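Local structure of RNA-binding protein HI_1333 (1JO0) at residues K6-L11 and A73-I78; H43-K48 and R86-A91. The protein probably binds RNA through its CRM (CRS1/YhbY) domain. All coordinates share one frame; numbering follows the deposited sequence. Where two conformers were deposited one is given.

Contact 1: residues K6-L11 and A73-I78; sequences KQKQFL and AQVQTI
The flat groups are two peptide carbonyls of the edge strand, those of Gln74 and Val75, and the end of Lys8 sits at their oxygens. The motif that presents them is a classic beta bulge in the mixed sheet of the CRM domain: Val75 and Gln76 both face Val83 on the neighbouring strand. With Val75 near helical backbone angles, its C=O and that of Gln74 point only about 30° apart instead of to opposite sides. Lys8 CE lies against both oxygens, 3.0 Å from Gln74 O and 3.2 Å from Val75 O. The chain of Lys8 reaches them from the helix by starting with CG opposite the backbone N (chi1 -165°), running extended as far as CE and bending at the last torsion. Its ammonium is less close, with NZ 3.7 Å from Gln74 O, and no hydrogen bond spans the contact. The positive charge would nevertheless probably be drawn to this pair of carbonyl dipoles.

Beside this polar approach, Leu11 and Val75 make the apolar part, their side chains crossing at about a right angle, and this contact joins helix 5-15 to strand 73-78. Around the pair, Leu11 also packs on Tyr85, Leu3 and Leu95, while Val75 reaches Val83 and Tyr85. The axes of 6-11 and 73-78 approach to 8.0 Å. Both branches of Val75 are engaged: CG2 is 4.1 Å from Leu11 CD1, and CG1 lies 4.0 Å from Leu11 CB and 3.6 Å from the backbone oxygen of Lys8.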
ATOM      1  N   LYS A   6      -7.504  -5.470  14.546  1.00 23.28           N
ATOM      2  CA  LYS A   6      -6.734  -6.705  14.612  1.00 21.69           C
ATOM      3  C   LYS A   6      -6.254  -7.115  13.223  1.00 21.44           C
ATOM      4  O   LYS A   6      -5.108  -7.589  13.128  1.00 21.72           O
ATOM      5  CB  LYS A   6      -7.570  -7.845  15.185  0.73 23.09           C
ATOM      6  CG  LYS A   6      -7.721  -7.717  16.696  0.73 22.49           C
ATOM      7  CD  LYS A   6      -8.845  -8.642  17.182  0.73 24.68           C
ATOM      8  CE  LYS A   6      -8.751  -8.761  18.697  0.73 26.98           C
ATOM      9  NZ  LYS A   6      -9.863  -9.622  19.173  0.73 33.80           N
ATOM     10  N   GLN A   7      -7.062  -6.956  12.193  1.00 20.96           N
ATOM     11  CA  GLN A   7      -6.608  -7.271  10.834  1.00 21.55           C
ATOM     12  C   GLN A   7      -5.474  -6.386  10.364  1.00 20.91           C
ATOM     13  O   GLN A   7      -4.496  -6.805   9.765  1.00 19.90           O
ATOM     14  CB  GLN A   7      -7.804  -7.141   9.875  1.00 22.46           C
ATOM     15  CG  GLN A   7      -8.765  -8.300  10.042  1.00 23.12           C
ATOM     16  CD  GLN A   7     -10.066  -8.083   9.309  1.00 23.73           C
ATOM     17  OE1 GLN A   7     -10.451  -6.945   9.018  1.00 26.75           O
ATOM     18  NE2 GLN A   7     -10.774  -9.151   8.996  1.00 33.37           N
ATOM     19  N   LYS A   8      -5.641  -5.100  10.673  1.00 20.65           N
ATOM     20  CA  LYS A   8      -4.602  -4.146  10.308  1.00 20.85           C
ATOM     21  C   LYS A   8      -3.288  -4.482  10.994  1.00 19.97           C
ATOM     22  O   LYS A   8      -2.206  -4.450  10.398  1.00 19.86           O
ATOM     23  CB  LYS A   8      -5.146  -2.754  10.666  1.00 23.33           C
ATOM     24  CG  LYS A   8      -4.443  -1.600  10.101  1.00 29.84           C
ATOM     25  CD  LYS A   8      -5.189  -0.269  10.207  1.00 35.36           C
ATOM     26  CE  LYS A   8      -4.434   0.914   9.684  1.00 41.06           C
ATOM     27  NZ  LYS A   8      -4.603   2.266  10.273  1.00 54.82           N
ATOM     28  N   GLN A   9      -3.365  -4.842  12.287  1.00 19.51           N
ATOM     29  CA  GLN A   9      -2.150  -5.164  13.009  1.00 20.28           C
ATOM     30  C   GLN A   9      -1.521  -6.433  12.474  1.00 18.71           C
ATOM     31  O   GLN A   9      -0.303  -6.536  12.351  1.00 19.62           O
ATOM     32  CB  GLN A   9      -2.468  -5.345  14.487  1.00 22.80           C
ATOM     33  CG  GLN A   9      -1.336  -5.913  15.324  1.00 25.16           C
ATOM     34  CD  GLN A   9      -0.159  -4.961  15.187  1.00 26.06           C
ATOM     35  OE1 GLN A   9      -0.343  -3.729  15.255  1.00 30.22           O
ATOM     36  NE2 GLN A   9       1.003  -5.532  14.923  1.00 32.78           N
ATOM     37  N   PHE A  10      -2.329  -7.445  12.140  1.00 18.63           N
ATOM     38  CA  PHE A  10      -1.811  -8.655  11.542  1.00 18.14           C
ATOM     39  C   PHE A  10      -0.989  -8.305  10.298  1.00 18.10           C
ATOM     40  O   PHE A  10       0.113  -8.819  10.083  1.00 18.32           O
ATOM     41  CB  PHE A  10      -2.957  -9.621  11.153  1.00 19.43           C
ATOM     42  CG  PHE A  10      -2.456 -10.784  10.319  1.00 19.59           C
ATOM     43  CD1 PHE A  10      -1.800 -11.859  10.875  1.00 23.61           C
ATOM     44  CD2 PHE A  10      -2.689 -10.750   8.937  1.00 18.80           C
ATOM     45  CE1 PHE A  10      -1.362 -12.901  10.056  1.00 28.17           C
ATOM     46  CE2 PHE A  10      -2.237 -11.785   8.145  1.00 21.53           C
ATOM     47  CZ  PHE A  10      -1.587 -12.863   8.701  1.00 25.61           C
ATOM     48  N   LEU A  11      -1.540  -7.473   9.415  1.00 17.15           N
ATOM     49  CA  LEU A  11      -0.859  -7.132   8.180  1.00 16.46           C
ATOM     50  C   LEU A  11       0.373  -6.265   8.407  1.00 16.67           C
ATOM     51  O   LEU A  11       1.352  -6.431   7.705  1.00 17.77           O
ATOM     52  CB  LEU A  11      -1.861  -6.421   7.264  1.00 16.84           C
ATOM     53  CG  LEU A  11      -3.035  -7.282   6.778  1.00 16.63           C
ATOM     54  CD1 LEU A  11      -4.060  -6.414   6.105  1.00 18.88           C
ATOM     55  CD2 LEU A  11      -2.539  -8.399   5.852  1.00 17.93           C
ATOM     56  N   ALA A  73      -6.778  -0.440   1.471  1.00 16.01           N
ATOM     57  CA  ALA A  73      -6.664   0.003   2.833  1.00 16.86           C
ATOM     58  C   ALA A  73      -5.251   0.453   3.164  1.00 16.00           C
ATOM     59  O   ALA A  73      -4.285  -0.206   2.814  1.00 16.52           O
ATOM     60  CB  ALA A  73      -7.062  -1.085   3.834  1.00 20.86           C
ATOM     61  N   GLN A  74      -5.141   1.535   3.931  1.00 18.18           N
ATOM     62  CA  GLN A  74      -3.869   1.918   4.542  1.00 17.92           C
ATOM     63  C   GLN A  74      -3.634   1.082   5.777  1.00 19.86           C
ATOM     64  O   GLN A  74      -4.425   1.094   6.726  1.00 27.63           O
ATOM     65  CB  GLN A  74      -3.957   3.369   4.951  1.00 21.33           C
ATOM     66  CG  GLN A  74      -4.310   4.331   3.867  1.00 27.51           C
ATOM     67  CD  GLN A  74      -4.696   5.717   4.345  1.00 31.76           C
ATOM     68  OE1 GLN A  74      -5.809   6.235   4.105  1.00 45.88           O
ATOM     69  NE2 GLN A  74      -3.719   6.300   5.030  1.00 29.71           N
ATOM     70  N   VAL A  75      -2.545   0.330   5.752  1.00 17.32           N
ATOM     71  CA  VAL A  75      -2.157  -0.453   6.890  1.00 18.06           C
ATOM     72  C   VAL A  75      -1.222   0.323   7.816  1.00 18.34           C
ATOM     73  O   VAL A  75      -1.427   0.240   9.023  1.00 22.10           O
ATOM     74  CB  VAL A  75      -1.526  -1.772   6.438  1.00 16.45           C
ATOM     75  CG1 VAL A  75      -0.947  -2.563   7.602  1.00 21.03           C
ATOM     76  CG2 VAL A  75      -2.549  -2.598   5.622  1.00 18.73           C
ATOM     77  N   GLN A  76      -0.254   1.039   7.275  1.00 18.47           N
ATOM     78  CA  GLN A  76       0.770   1.721   8.033  1.00 19.65           C
ATOM     79  C   GLN A  76       1.397   2.769   7.114  1.00 18.29           C
ATOM     80  O   GLN A  76       1.633   2.496   5.960  1.00 19.50           O
ATOM     81  CB  GLN A  76       1.852   0.764   8.510  1.00 21.35           C
ATOM     82  CG  GLN A  76       2.961   1.326   9.355  1.00 24.44           C
ATOM     83  CD  GLN A  76       3.953   0.262   9.807  1.00 24.41           C
ATOM     84  OE1 GLN A  76       4.213  -0.734   9.119  1.00 30.07           O
ATOM     85  NE2 GLN A  76       4.489   0.450  10.991  1.00 36.25           N
ATOM     86  N   THR A  77       1.645   3.921   7.662  1.00 23.75           N
ATOM     87  CA  THR A  77       2.475   4.924   7.082  1.00 32.87           C
ATOM     88  C   THR A  77       3.629   5.192   8.060  1.00 33.87           C
ATOM     89  O   THR A  77       3.322   5.571   9.173  1.00 45.00           O
ATOM     90  CB  THR A  77       1.748   6.285   7.032  1.00 45.31           C
ATOM     91  OG1 THR A  77       0.508   6.119   6.359  1.00 55.70           O
ATOM     92  CG2 THR A  77       2.658   7.282   6.330  1.00 43.51           C
ATOM     93  N   ILE A  78       4.852   4.930   7.706  1.00 36.42           N
ATOM     94  CA  ILE A  78       5.957   5.202   8.612  1.00 45.64           C
ATOM     95  C   ILE A  78       7.099   5.651   7.727  1.00 42.09           C
ATOM     96  O   ILE A  78       7.534   4.915   6.840  1.00 39.94           O
ATOM     97  CB  ILE A  78       6.385   3.973   9.437  1.00 47.09           C
ATOM     98  CG1 ILE A  78       6.758   2.819   8.517  1.00 49.91           C
ATOM     99  CG2 ILE A  78       5.306   3.651  10.445  1.00 57.79           C
ATOM    100  CD1 ILE A  78       6.941   1.441   9.079  1.00 66.96           C
TER

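Contact 2: residues H43-K48 and R86-A91; sequences HHELIK and RPSEEA
Glu45 lays its side chain alongside Ser88, with Glu45 CG and Ser88 CB 3.7 Å apart. The residue forms the tight joint between helix 31-44 and strand 46-51, where a positive phi (72°) ends the helix. From there its carboxylate reaches the loop that follows strand 81-85. Glu45 OE2 accepts a hydrogen bond from Ser88 N at 2.9 Å through the lone pair that faces away from the other oxygen, while Glu45 OE1 takes the backbone N-H groups of Lys92 and Ile93. The main chain of the joint adds a second tie, Arg86 N to Glu45 O at 3.0 Å, and Glu45 CA comes close to Arg86 O.

The loop also has internal order. Ser88 OG, set opposite its own backbone N (chi1 178°), accepts from Glu90 N at 3.0 Å in an ST turn. The guanidinium of Arg86 leads elsewhere, to Thr70 O and a salt bridge with Glu38.

With three backbone N-H groups gripping its two oxygens, the buried carboxylate of Glu45 is fixed in rotation, and this surrounding of donors would be expected to stabilise its negative charge.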
ATOM      1  N   HIS A  43      -1.349  -9.102  -7.509  1.00 17.71           N
ATOM      2  CA  HIS A  43      -0.585 -10.321  -7.260  1.00 18.19           C
ATOM      3  C   HIS A  43      -0.350 -10.574  -5.782  1.00 18.11           C
ATOM      4  O   HIS A  43      -0.347 -11.729  -5.353  1.00 18.69           O
ATOM      5  CB  HIS A  43       0.765 -10.279  -7.976  1.00 21.01           C
ATOM      6  CG  HIS A  43       0.570 -10.386  -9.468  1.00 26.87           C
ATOM      7  ND1 HIS A  43       0.120 -11.527 -10.045  1.00 30.91           N
ATOM      8  CD2 HIS A  43       0.685  -9.461 -10.441  1.00 27.97           C
ATOM      9  CE1 HIS A  43       0.010 -11.346 -11.343  1.00 33.65           C
ATOM     10  NE2 HIS A  43       0.350 -10.089 -11.620  1.00 28.98           N
ATOM     11  N   HIS A  44      -0.115  -9.501  -4.998  1.00 16.52           N
ATOM     12  CA  HIS A  44       0.395  -9.702  -3.652  1.00 15.63           C
ATOM     13  C   HIS A  44      -0.608  -9.432  -2.526  1.00 14.79           C
ATOM     14  O   HIS A  44      -0.360  -9.942  -1.421  1.00 16.03           O
ATOM     15  CB  HIS A  44       1.604  -8.783  -3.393  1.00 16.10           C
ATOM     16  CG  HIS A  44       2.705  -9.083  -4.353  1.00 20.78           C
ATOM     17  ND1 HIS A  44       3.417 -10.255  -4.291  1.00 23.05           N
ATOM     18  CD2 HIS A  44       3.219  -8.349  -5.362  1.00 26.58           C
ATOM     19  CE1 HIS A  44       4.351 -10.252  -5.246  1.00 28.20           C
ATOM     20  NE2 HIS A  44       4.249  -9.099  -5.901  1.00 28.77           N
ATOM     21  N   GLU A  45      -1.624  -8.638  -2.775  1.00 15.56           N
ATOM     22  CA  GLU A  45      -2.649  -8.196  -1.808  1.00 14.51           C
ATOM     23  C   GLU A  45      -2.056  -7.199  -0.816  1.00 14.24           C
ATOM     24  O   GLU A  45      -2.584  -6.075  -0.697  1.00 15.20           O
ATOM     25  CB  GLU A  45      -3.291  -9.383  -1.058  1.00 16.19           C
ATOM     26  CG  GLU A  45      -4.076 -10.301  -1.963  1.00 20.96           C
ATOM     27  CD  GLU A  45      -4.711 -11.408  -1.122  1.00 23.13           C
ATOM     28  OE1 GLU A  45      -3.967 -12.139  -0.452  1.00 22.55           O
ATOM     29  OE2 GLU A  45      -5.957 -11.539  -1.106  1.00 35.69           O
ATOM     30  N   LEU A  46      -1.015  -7.558  -0.099  1.00 14.84           N
ATOM     31  CA  LEU A  46      -0.279  -6.730   0.871  1.00 13.47           C
ATOM     32  C   LEU A  46       0.982  -6.222   0.215  1.00 13.60           C
ATOM     33  O   LEU A  46       1.784  -7.038  -0.237  1.00 16.01           O
ATOM     34  CB  LEU A  46       0.097  -7.524   2.099  1.00 14.88           C
ATOM     35  CG  LEU A  46       0.875  -6.789   3.196  1.00 14.37           C
ATOM     36  CD1 LEU A  46       0.064  -5.636   3.772  1.00 16.23           C
ATOM     37  CD2 LEU A  46       1.286  -7.766   4.264  1.00 17.29           C
ATOM     38  N   ILE A  47       1.135  -4.905   0.146  1.00 14.05           N
ATOM     39  CA  ILE A  47       2.278  -4.305  -0.539  1.00 14.33           C
ATOM     40  C   ILE A  47       2.877  -3.154   0.282  1.00 14.33           C
ATOM     41  O   ILE A  47       2.173  -2.488   1.057  1.00 14.83           O
ATOM     42  CB  ILE A  47       1.921  -3.804  -1.965  1.00 15.38           C
ATOM     43  CG1 ILE A  47       0.988  -2.591  -1.950  1.00 15.66           C
ATOM     44  CG2 ILE A  47       1.366  -4.967  -2.796  1.00 19.00           C
ATOM     45  CD1 ILE A  47       0.834  -1.980  -3.327  1.00 18.56           C
ATOM     46  N   LYS A  48       4.139  -2.918  -0.013  1.00 15.78           N
ATOM     47  CA  LYS A  48       4.862  -1.725   0.448  1.00 15.57           C
ATOM     48  C   LYS A  48       5.247  -0.873  -0.753  1.00 15.93           C
ATOM     49  O   LYS A  48       5.797  -1.352  -1.711  1.00 17.03           O
ATOM     50  CB  LYS A  48       6.122  -2.142   1.147  1.00 19.48           C
ATOM     51  CG  LYS A  48       6.016  -2.436   2.598  1.00 26.53           C
ATOM     52  CD  LYS A  48       7.446  -2.627   3.172  1.00 28.68           C
ATOM     53  CE  LYS A  48       7.312  -2.934   4.603  1.00 23.20           C
ATOM     54  NZ  LYS A  48       8.598  -3.410   5.130  1.00 20.19           N
ATOM     55  N   ARG A  86      -5.256  -4.840  -0.347  1.00 14.31           N
ATOM     56  CA  ARG A  86      -6.566  -5.006  -0.963  1.00 14.64           C
ATOM     57  C   ARG A  86      -6.815  -6.509  -1.183  1.00 14.71           C
ATOM     58  O   ARG A  86      -5.898  -7.149  -1.722  1.00 15.44           O
ATOM     59  CB  ARG A  86      -6.647  -4.290  -2.291  1.00 15.01           C
ATOM     60  CG  ARG A  86      -8.039  -4.209  -2.884  1.00 16.89           C
ATOM     61  CD  ARG A  86      -8.044  -3.416  -4.165  1.00 17.08           C
ATOM     62  NE  ARG A  86      -7.369  -4.069  -5.266  1.00 18.28           N
ATOM     63  CZ  ARG A  86      -6.960  -3.480  -6.381  1.00 17.90           C
ATOM     64  NH1 ARG A  86      -7.110  -2.168  -6.575  1.00 18.74           N
ATOM     65  NH2 ARG A  86      -6.373  -4.242  -7.302  1.00 21.05           N
ATOM     66  N   PRO A  87      -7.954  -7.038  -0.793  1.00 15.33           N
ATOM     67  CA  PRO A  87      -8.166  -8.476  -0.956  1.00 15.72           C
ATOM     68  C   PRO A  87      -8.350  -8.850  -2.421  1.00 17.81           C
ATOM     69  O   PRO A  87      -8.875  -8.080  -3.207  1.00 20.99           O
ATOM     70  CB  PRO A  87      -9.439  -8.723  -0.138  1.00 18.11           C
ATOM     71  CG  PRO A  87     -10.175  -7.419  -0.210  1.00 17.20           C
ATOM     72  CD  PRO A  87      -9.102  -6.367  -0.178  1.00 16.66           C
ATOM     73  N   SER A  88      -7.932 -10.090  -2.716  1.00 19.47           N
ATOM     74  CA  SER A  88      -8.004 -10.737  -4.013  1.00 19.65           C
ATOM     75  C   SER A  88      -9.184 -11.686  -4.055  1.00 17.03           C
ATOM     76  O   SER A  88      -9.575 -12.233  -3.039  1.00 18.92           O
ATOM     77  CB  SER A  88      -6.705 -11.573  -4.273  1.00 23.34           C
ATOM     78  OG  SER A  88      -6.745 -12.248  -5.473  1.00 28.82           O
ATOM     79  N   GLU A  89      -9.693 -11.951  -5.228  1.00 20.08           N
ATOM     80  CA  GLU A  89     -10.667 -12.993  -5.463  1.00 21.98           C
ATOM     81  C   GLU A  89     -10.069 -14.362  -5.236  1.00 23.34           C
ATOM     82  O   GLU A  89     -10.865 -15.277  -4.996  1.00 29.79           O
ATOM     83  CB  GLU A  89     -11.266 -12.934  -6.890  1.00 25.28           C
ATOM     84  CG  GLU A  89     -11.868 -11.569  -7.133  1.00 37.51           C
ATOM     85  CD  GLU A  89     -12.733 -11.458  -8.358  1.00 51.65           C
ATOM     86  OE1 GLU A  89     -13.645 -10.597  -8.377  1.00 67.12           O
ATOM     87  OE2 GLU A  89     -12.452 -12.261  -9.278  1.00 72.41           O
ATOM     88  N   GLU A  90      -8.757 -14.478  -5.278  1.00 23.16           N
ATOM     89  CA  GLU A  90      -8.162 -15.763  -4.912  1.00 29.40           C
ATOM     90  C   GLU A  90      -7.181 -15.394  -3.789  1.00 24.11           C
ATOM     91  O   GLU A  90      -6.029 -15.096  -4.051  1.00 27.55           O
ATOM     92  CB  GLU A  90      -7.474 -16.561  -6.023  1.00 33.53           C
ATOM     93  CG  GLU A  90      -7.224 -18.017  -5.663  1.00 51.85           C
ATOM     94  CD  GLU A  90      -6.714 -18.934  -6.740  1.00 59.27           C
ATOM     95  OE1 GLU A  90      -5.683 -18.613  -7.389  1.00 78.78           O
ATOM     96  OE2 GLU A  90      -7.307 -20.025  -6.983  1.00 64.52           O
ATOM     97  N   ALA A  91      -7.651 -15.342  -2.571  1.00 23.51           N
ATOM     98  CA  ALA A  91      -6.844 -14.960  -1.424  1.00 20.04           C
ATOM     99  C   ALA A  91      -5.529 -15.715  -1.397  1.00 18.44           C
ATOM    100  O   ALA A  91      -5.479 -16.927  -1.432  1.00 23.24           O
ATOM    101  CB  ALA A  91      -7.508 -15.179  -0.081  1.00 23.72           C
TER

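How the contacts relate
Two contacts that cross, rather than nest, make a compact worked example of overlapping chain closures in a small alpha/beta domain. From the N terminus, helix 5-15 supplies the first half of contact 1, and 61 residues pass before strand 73-78 completes it. Contact 2 starts inside that loop, at the turn from helix 31-44 to strand 46-51, and closes only with 86-91, beyond the end of contact 1. The first closure ties the N-terminal helix to an outermost strand; the second ties the start of inner strand 46-51 to the tail leaving strand 81-85, itself the strand between 46-51 and 73-78. They touch directly where Leu46 CD2 packs 3.7 Å from Leu11 O.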